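Local coordinates for conserved hypothetical protein (Pseudomonas aeruginosa PAO1, PDB 1TE5), which is predicted to be a class-II glutamine amidotransferase of the Ntn-hydrolase clan, a type expected to release ammonia from glutamine, though the acceptor of that ammonia is not established, at residues N10-I15 with K70-I75; Y190-A195 with D218-V223. All coordinates share one frame; numbering follows the deposited sequence.

Contact 1: N10-I15 with K70-I75; sequences NVPTDI and KSETVI
T13 and S71 face each other as an antiparallel hydrogen-bonded pair. T13 N donates to S71 O over 3.0 Å, while the return bond from S71 N to T13 O is longer, at 3.1 Å, and more bent (N-H...O 137°).

On one face of this short pairing K70 meets D14. With CG anti to the backbone N (chi1 -165°), the lysine chain first passes P12, its CG lying 3.2 Å from P12 O, and then bends at chi3 and chi4. NZ comes within reach of both carboxylate oxygens from one side of their plane, 2.9 Å from D14 OD1 and 3.0 Å from D14 OD2: a salt bridge whose individual hydrogen bonds are weak. OD2 has a second partner, a weak hydrogen bond from H212 ND1.

Beyond the corner at E72 the contact becomes apolar. I15 and V74 reach toward each other tip to tip, and I15 CD1 sits only 3.4 Å from V74 CG2, tighter than ordinary carbon packing. M7 touches both of these side chains, F40 backs V74, and V209 and F211 back I15, placing the pair in a buried core. At the corner itself E72 lies beside P12, its side chain extended beyond CG and OE1 brought close to the N10–V11 peptide without a hydrogen bond.

Both segments turn a corner, at N10–V11 and at E72. Before the first and after the second they belong to the large antiparallel sheet, where V74 pairs with M7; on the other side of each corner they pair at the edge of a smaller one. The arrangement is a pair of neighbouring strands passing together from one antiparallel sheet to another within the glutamine amidotransferase fold.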
ATOM      1  N   ASN A  10     -22.789  -2.558   0.646  1.00 25.55           N
ATOM      2  CA  ASN A  10     -23.252  -2.694  -0.733  1.00 25.58           C
ATOM      3  C   ASN A  10     -23.252  -1.393  -1.542  1.00 28.07           C
ATOM      4  O   ASN A  10     -23.715  -1.361  -2.682  1.00 28.88           O
ATOM      5  CB  ASN A  10     -24.599  -3.431  -0.816  1.00 23.41           C
ATOM      6  CG  ASN A  10     -25.740  -2.671  -0.174  1.00 22.32           C
ATOM      7  OD1 ASN A  10     -25.590  -1.537   0.268  1.00 23.79           O
ATOM      8  ND2 ASN A  10     -26.911  -3.294  -0.155  1.00 21.62           N
ATOM      9  N   VAL A  11     -22.685  -0.350  -0.941  1.00 23.34           N
ATOM     10  CA  VAL A  11     -22.538   0.967  -1.546  1.00 25.57           C
ATOM     11  C   VAL A  11     -21.303   1.558  -0.888  1.00 23.93           C
ATOM     12  O   VAL A  11     -20.945   1.149   0.214  1.00 25.85           O
ATOM     13  CB  VAL A  11     -23.728   1.900  -1.221  1.00 26.09           C
ATOM     14  CG1 VAL A  11     -24.921   1.543  -2.052  1.00 31.64           C
ATOM     15  CG2 VAL A  11     -24.066   1.843   0.259  1.00 27.31           C
ATOM     16  N   PRO A  12     -20.576   2.445  -1.586  1.00 23.78           N
ATOM     17  CA  PRO A  12     -19.386   3.030  -0.945  1.00 23.81           C
ATOM     18  C   PRO A  12     -19.816   3.919   0.242  1.00 24.86           C
ATOM     19  O   PRO A  12     -20.418   4.973   0.044  1.00 26.11           O
ATOM     20  CB  PRO A  12     -18.766   3.849  -2.081  1.00 21.87           C
ATOM     21  CG  PRO A  12     -19.193   3.094  -3.316  1.00 22.59           C
ATOM     22  CD  PRO A  12     -20.633   2.807  -3.013  1.00 22.03           C
ATOM     23  N   THR A  13     -19.506   3.494   1.466  1.00 22.95           N
ATOM     24  CA  THR A  13     -19.914   4.256   2.652  1.00 26.64           C
ATOM     25  C   THR A  13     -18.774   4.939   3.408  1.00 25.51           C
ATOM     26  O   THR A  13     -17.626   4.484   3.390  1.00 25.10           O
ATOM     27  CB  THR A  13     -20.778   3.416   3.665  1.00 28.85           C
ATOM     28  OG1 THR A  13     -19.949   2.816   4.665  1.00 37.01           O
ATOM     29  CG2 THR A  13     -21.552   2.325   2.950  1.00 23.45           C
ATOM     30  N   ASP A  14     -19.112   6.061   4.040  1.00 26.96           N
ATOM     31  CA  ASP A  14     -18.162   6.848   4.823  1.00 30.17           C
ATOM     32  C   ASP A  14     -17.775   6.185   6.138  1.00 30.01           C
ATOM     33  O   ASP A  14     -18.614   5.572   6.803  1.00 32.47           O
ATOM     34  CB  ASP A  14     -18.753   8.223   5.133  1.00 32.34           C
ATOM     35  CG  ASP A  14     -18.880   9.091   3.908  1.00 37.92           C
ATOM     36  OD1 ASP A  14     -17.858   9.294   3.213  1.00 39.20           O
ATOM     37  OD2 ASP A  14     -20.002   9.577   3.649  1.00 42.25           O
ATOM     38  N   ILE A  15     -16.501   6.326   6.499  1.00 33.00           N
ATOM     39  CA  ILE A  15     -15.953   5.791   7.745  1.00 36.76           C
ATOM     40  C   ILE A  15     -14.894   6.781   8.240  1.00 34.85           C
ATOM     41  O   ILE A  15     -13.825   6.898   7.637  1.00 35.37           O
ATOM     42  CB  ILE A  15     -15.255   4.431   7.544  1.00 40.20           C
ATOM     43  CG1 ILE A  15     -16.177   3.446   6.850  1.00 43.86           C
ATOM     44  CG2 ILE A  15     -14.857   3.848   8.883  1.00 41.11           C
ATOM     45  CD1 ILE A  15     -15.579   2.074   6.727  1.00 51.06           C
ATOM     46  N   LYS A  70     -14.304   6.281   1.795  1.00 29.54           N
ATOM     47  CA  LYS A  70     -15.615   5.835   1.344  1.00 30.75           C
ATOM     48  C   LYS A  70     -15.442   4.550   0.529  1.00 28.93           C
ATOM     49  O   LYS A  70     -15.094   4.601  -0.651  1.00 32.18           O
ATOM     50  CB  LYS A  70     -16.268   6.924   0.496  1.00 31.04           C
ATOM     51  CG  LYS A  70     -17.751   6.731   0.271  1.00 36.35           C
ATOM     52  CD  LYS A  70     -18.292   7.676  -0.794  1.00 44.22           C
ATOM     53  CE  LYS A  70     -18.294   9.132  -0.341  1.00 46.14           C
ATOM     54  NZ  LYS A  70     -19.331   9.414   0.695  1.00 49.69           N
ATOM     55  N   SER A  71     -15.680   3.407   1.164  1.00 25.45           N
ATOM     56  CA  SER A  71     -15.538   2.114   0.500  1.00 24.68           C
ATOM     57  C   SER A  71     -16.563   1.060   0.905  1.00 21.45           C
ATOM     58  O   SER A  71     -17.425   1.295   1.756  1.00 21.03           O
ATOM     59  CB  SER A  71     -14.134   1.556   0.715  1.00 25.16           C
ATOM     60  OG  SER A  71     -13.793   1.541   2.083  1.00 35.43           O
ATOM     61  N   GLU A  72     -16.503  -0.081   0.220  1.00 20.02           N
ATOM     62  CA  GLU A  72     -17.399  -1.202   0.485  1.00 20.92           C
ATOM     63  C   GLU A  72     -16.701  -2.269   1.305  1.00 16.64           C
ATOM     64  O   GLU A  72     -17.361  -3.094   1.926  1.00 22.41           O
ATOM     65  CB  GLU A  72     -17.883  -1.826  -0.822  1.00 20.78           C
ATOM     66  CG  GLU A  72     -18.640  -0.871  -1.721  1.00 28.11           C
ATOM     67  CD  GLU A  72     -19.278  -1.564  -2.916  1.00 30.44           C
ATOM     68  OE1 GLU A  72     -20.455  -1.285  -3.197  1.00 28.79           O
ATOM     69  OE2 GLU A  72     -18.612  -2.383  -3.577  1.00 33.98           O
ATOM     70  N   THR A  73     -15.370  -2.236   1.327  1.00 20.79           N
ATOM     71  CA  THR A  73     -14.581  -3.225   2.058  1.00 20.90           C
ATOM     72  C   THR A  73     -13.433  -2.593   2.848  1.00 20.78           C
ATOM     73  O   THR A  73     -12.523  -1.980   2.280  1.00 21.40           O
ATOM     74  CB  THR A  73     -13.990  -4.293   1.101  1.00 22.09           C
ATOM     75  OG1 THR A  73     -15.025  -4.786   0.240  1.00 28.80           O
ATOM     76  CG2 THR A  73     -13.393  -5.455   1.886  1.00 24.98           C
ATOM     77  N   VAL A  74     -13.466  -2.795   4.158  1.00 19.47           N
ATOM     78  CA  VAL A  74     -12.453  -2.257   5.049  1.00 20.03           C
ATOM     79  C   VAL A  74     -11.944  -3.337   5.983  1.00 21.45           C
ATOM     80  O   VAL A  74     -12.731  -4.070   6.563  1.00 23.05           O
ATOM     81  CB  VAL A  74     -13.040  -1.123   5.909  1.00 22.03           C
ATOM     82  CG1 VAL A  74     -12.003  -0.630   6.922  1.00 21.82           C
ATOM     83  CG2 VAL A  74     -13.522   0.011   5.023  1.00 21.29           C
ATOM     84  N   ILE A  75     -10.628  -3.474   6.063  1.00 20.89           N
ATOM     85  CA  ILE A  75      -9.995  -4.437   6.953  1.00 24.15           C
ATOM     86  C   ILE A  75      -8.941  -3.665   7.738  1.00 24.81           C
ATOM     87  O   ILE A  75      -8.111  -2.968   7.154  1.00 24.05           O
ATOM     88  CB  ILE A  75      -9.302  -5.614   6.199  1.00 23.34           C
ATOM     89  CG1 ILE A  75     -10.333  -6.626   5.706  1.00 25.98           C
ATOM     90  CG2 ILE A  75      -8.326  -6.336   7.118  1.00 27.77           C
ATOM     91  CD1 ILE A  75      -9.715  -7.895   5.181  1.00 28.55           C
TER

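Contact 2: Y190-A195 with D218-V223; sequences YITRRA and DDVVTV
I191 and V223, and again R193 and V221, exchange paired backbone bonds across two antiparallel strands. Among these, R193 N to V221 O is the shortest at 2.9 Å, and V221 N to R193 O is nearly straight at 168°. One further bond, from A195 N to D219 O at 2.9 Å, carries the pairing past the end of the regular strands. C-H...O contacts fill the intervening positions, such as V220 CA to R193 O at 3.5 Å.

Polar side chains meet on the face that bears T192, T222, R194 and V220. The hydroxyls T192 OG1 and T222 OG1 lie 3.1 Å apart, and T222 OG1 is also hydrogen-bonded to G249 O. R194 NH2 forms a salt bridge with E250 OE2, and T192 CG2 sits 3.8 Å above the plane of the R194 guanidinium, toward its rim.

Apolar contact completes that face: T192 CG2, anti to the backbone N, packs on V220 CG1 at 3.6 Å, and W246 covers both threonines. On the reverse face R193 and V221 run side by side. The arginine chain bends at chi3 (62°), and V221 CG2 meets NH2 at the guanidinium edge, 3.6 Å away, while F197 makes a cation-pi contact with the same group. This is a regular antiparallel pairing of neighbouring strands within the large sheet of the Ntn-type amidotransferase fold.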
ATOM      1  N   TYR A 190     -20.191  -9.127  15.031  1.00 27.51           N
ATOM      2  CA  TYR A 190     -20.629  -8.301  13.913  1.00 26.76           C
ATOM      3  C   TYR A 190     -22.027  -7.734  14.103  1.00 26.52           C
ATOM      4  O   TYR A 190     -22.756  -8.137  15.006  1.00 28.31           O
ATOM      5  CB  TYR A 190     -20.568  -9.101  12.602  1.00 26.26           C
ATOM      6  CG  TYR A 190     -21.493 -10.307  12.546  1.00 26.81           C
ATOM      7  CD1 TYR A 190     -22.822 -10.174  12.127  1.00 27.26           C
ATOM      8  CD2 TYR A 190     -21.033 -11.581  12.893  1.00 27.02           C
ATOM      9  CE1 TYR A 190     -23.672 -11.283  12.055  1.00 28.58           C
ATOM     10  CE2 TYR A 190     -21.878 -12.697  12.820  1.00 26.95           C
ATOM     11  CZ  TYR A 190     -23.194 -12.538  12.400  1.00 29.49           C
ATOM     12  OH  TYR A 190     -24.023 -13.641  12.318  1.00 35.08           O
ATOM     13  N   ILE A 191     -22.373  -6.761  13.272  1.00 24.40           N
ATOM     14  CA  ILE A 191     -23.698  -6.163  13.301  1.00 25.38           C
ATOM     15  C   ILE A 191     -24.047  -5.591  11.930  1.00 26.91           C
ATOM     16  O   ILE A 191     -23.306  -4.772  11.383  1.00 27.37           O
ATOM     17  CB  ILE A 191     -23.848  -5.073  14.392  1.00 26.00           C
ATOM     18  CG1 ILE A 191     -25.300  -4.582  14.432  1.00 30.81           C
ATOM     19  CG2 ILE A 191     -22.906  -3.898  14.128  1.00 24.77           C
ATOM     20  CD1 ILE A 191     -25.599  -3.655  15.573  1.00 33.83           C
ATOM     21  N   THR A 192     -25.166  -6.044  11.376  1.00 26.96           N
ATOM     22  CA  THR A 192     -25.609  -5.581  10.073  1.00 28.68           C
ATOM     23  C   THR A 192     -26.637  -4.490  10.269  1.00 29.31           C
ATOM     24  O   THR A 192     -27.557  -4.638  11.069  1.00 29.64           O
ATOM     25  CB  THR A 192     -26.264  -6.709   9.273  1.00 27.53           C
ATOM     26  OG1 THR A 192     -25.426  -7.869   9.295  1.00 29.24           O
ATOM     27  CG2 THR A 192     -26.486  -6.278   7.831  1.00 28.74           C
ATOM     28  N   ARG A 193     -26.491  -3.400   9.529  1.00 31.20           N
ATOM     29  CA  ARG A 193     -27.414  -2.284   9.621  1.00 31.83           C
ATOM     30  C   ARG A 193     -28.090  -2.119   8.272  1.00 31.13           C
ATOM     31  O   ARG A 193     -27.421  -1.995   7.253  1.00 30.95           O
ATOM     32  CB  ARG A 193     -26.651  -1.017  10.017  1.00 37.51           C
ATOM     33  CG  ARG A 193     -26.021  -1.108  11.409  1.00 43.89           C
ATOM     34  CD  ARG A 193     -24.902  -0.098  11.615  1.00 48.30           C
ATOM     35  NE  ARG A 193     -25.356   1.287  11.514  1.00 52.77           N
ATOM     36  CZ  ARG A 193     -24.872   2.174  10.646  1.00 56.81           C
ATOM     37  NH1 ARG A 193     -25.342   3.417  10.632  1.00 56.01           N
ATOM     38  NH2 ARG A 193     -23.928   1.820   9.779  1.00 59.62           N
ATOM     39  N   ARG A 194     -29.418  -2.167   8.260  1.00 30.37           N
ATOM     40  CA  ARG A 194     -30.180  -2.031   7.024  1.00 31.74           C
ATOM     41  C   ARG A 194     -30.912  -0.709   6.928  1.00 30.81           C
ATOM     42  O   ARG A 194     -31.534  -0.274   7.888  1.00 32.69           O
ATOM     43  CB  ARG A 194     -31.178  -3.175   6.918  1.00 33.60           C
ATOM     44  CG  ARG A 194     -30.498  -4.505   6.833  1.00 35.29           C
ATOM     45  CD  ARG A 194     -31.398  -5.657   7.190  1.00 34.96           C
ATOM     46  NE  ARG A 194     -30.621  -6.891   7.214  1.00 35.86           N
ATOM     47  CZ  ARG A 194     -30.096  -7.453   6.132  1.00 34.76           C
ATOM     48  NH1 ARG A 194     -29.391  -8.570   6.240  1.00 37.11           N
ATOM     49  NH2 ARG A 194     -30.301  -6.913   4.937  1.00 34.57           N
ATOM     50  N   ALA A 195     -30.847  -0.078   5.763  1.00 28.53           N
ATOM     51  CA  ALA A 195     -31.516   1.197   5.547  1.00 32.90           C
ATOM     52  C   ALA A 195     -33.010   1.048   5.816  1.00 35.83           C
ATOM     53  O   ALA A 195     -33.615   0.030   5.470  1.00 37.63           O
ATOM     54  CB  ALA A 195     -31.280   1.690   4.133  1.00 28.95           C
ATOM     55  N   ASP A 218     -31.697   1.328   0.061  1.00 35.09           N
ATOM     56  CA  ASP A 218     -31.338  -0.085  -0.015  1.00 32.34           C
ATOM     57  C   ASP A 218     -29.964  -0.388   0.564  1.00 31.18           C
ATOM     58  O   ASP A 218     -29.396  -1.436   0.284  1.00 29.49           O
ATOM     59  CB  ASP A 218     -31.389  -0.575  -1.466  1.00 35.89           C
ATOM     60  CG  ASP A 218     -32.668  -0.181  -2.170  1.00 38.12           C
ATOM     61  OD1 ASP A 218     -32.597   0.642  -3.108  1.00 42.82           O
ATOM     62  OD2 ASP A 218     -33.737  -0.690  -1.776  1.00 38.89           O
ATOM     63  N   ASP A 219     -29.435   0.520   1.376  1.00 30.77           N
ATOM     64  CA  ASP A 219     -28.129   0.313   1.987  1.00 28.02           C
ATOM     65  C   ASP A 219     -28.086  -0.837   2.994  1.00 27.20           C
ATOM     66  O   ASP A 219     -29.029  -1.074   3.753  1.00 25.12           O
ATOM     67  CB  ASP A 219     -27.664   1.581   2.699  1.00 29.00           C
ATOM     68  CG  ASP A 219     -27.204   2.657   1.748  1.00 32.86           C
ATOM     69  OD1 ASP A 219     -26.468   3.557   2.206  1.00 34.95           O
ATOM     70  OD2 ASP A 219     -27.560   2.614   0.552  1.00 36.46           O
ATOM     71  N   VAL A 220     -26.971  -1.549   2.991  1.00 25.33           N
ATOM     72  CA  VAL A 220     -26.736  -2.635   3.930  1.00 24.91           C
ATOM     73  C   VAL A 220     -25.244  -2.542   4.242  1.00 26.02           C
ATOM     74  O   VAL A 220     -24.408  -2.606   3.336  1.00 26.68           O
ATOM     75  CB  VAL A 220     -27.068  -4.048   3.344  1.00 23.48           C
ATOM     76  CG1 VAL A 220     -26.757  -5.142   4.379  1.00 25.04           C
ATOM     77  CG2 VAL A 220     -28.520  -4.133   2.924  1.00 21.53           C
ATOM     78  N   VAL A 221     -24.922  -2.287   5.506  1.00 25.07           N
ATOM     79  CA  VAL A 221     -23.531  -2.185   5.926  1.00 25.13           C
ATOM     80  C   VAL A 221     -23.292  -2.996   7.189  1.00 24.47           C
ATOM     81  O   VAL A 221     -24.004  -2.848   8.182  1.00 24.36           O
ATOM     82  CB  VAL A 221     -23.059  -0.696   6.067  1.00 26.30           C
ATOM     83  CG1 VAL A 221     -24.200   0.269   5.819  1.00 27.08           C
ATOM     84  CG2 VAL A 221     -22.418  -0.443   7.415  1.00 27.06           C
ATOM     85  N   THR A 222     -22.292  -3.868   7.119  1.00 24.36           N
ATOM     86  CA  THR A 222     -21.924  -4.739   8.222  1.00 21.10           C
ATOM     87  C   THR A 222     -20.564  -4.404   8.787  1.00 21.92           C
ATOM     88  O   THR A 222     -19.602  -4.208   8.051  1.00 23.90           O
ATOM     89  CB  THR A 222     -21.908  -6.197   7.781  1.00 23.58           C
ATOM     90  OG1 THR A 222     -23.242  -6.601   7.477  1.00 20.99           O
ATOM     91  CG2 THR A 222     -21.335  -7.103   8.877  1.00 22.01           C
ATOM     92  N   VAL A 223     -20.496  -4.316  10.109  1.00 22.23           N
ATOM     93  CA  VAL A 223     -19.253  -4.023  10.798  1.00 22.77           C
ATOM     94  C   VAL A 223     -18.857  -5.275  11.563  1.00 24.81           C
ATOM     95  O   VAL A 223     -19.716  -5.962  12.123  1.00 26.34           O
ATOM     96  CB  VAL A 223     -19.421  -2.842  11.779  1.00 24.72           C
ATOM     97  CG1 VAL A 223     -18.075  -2.498  12.428  1.00 24.28           C
ATOM     98  CG2 VAL A 223     -20.001  -1.632  11.046  1.00 23.90           C
TER

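Overall arrangement
Contacts 1 and 2 follow one another along the chain, their centres about 11 Å apart, and both reach the same large antiparallel sheet. The join is N10, whose side-chain amide grips the start of strand 220-225: OD1 lies 3.1 Å from V220 N and ND2 3.1 Å from D218 O, both probable hydrogen bonds. The corner at which 10-15 leaves strand 4-9 is thereby fastened to the segment that pairs with 190-195. Strand 4-9 itself lies between 73-80 and 220-225, making it the shared neighbour through which the two contacts are connected in the sheet. It follows directly on the chain's start, where class-II amidotransferases carry their catalytic N-terminal cysteine.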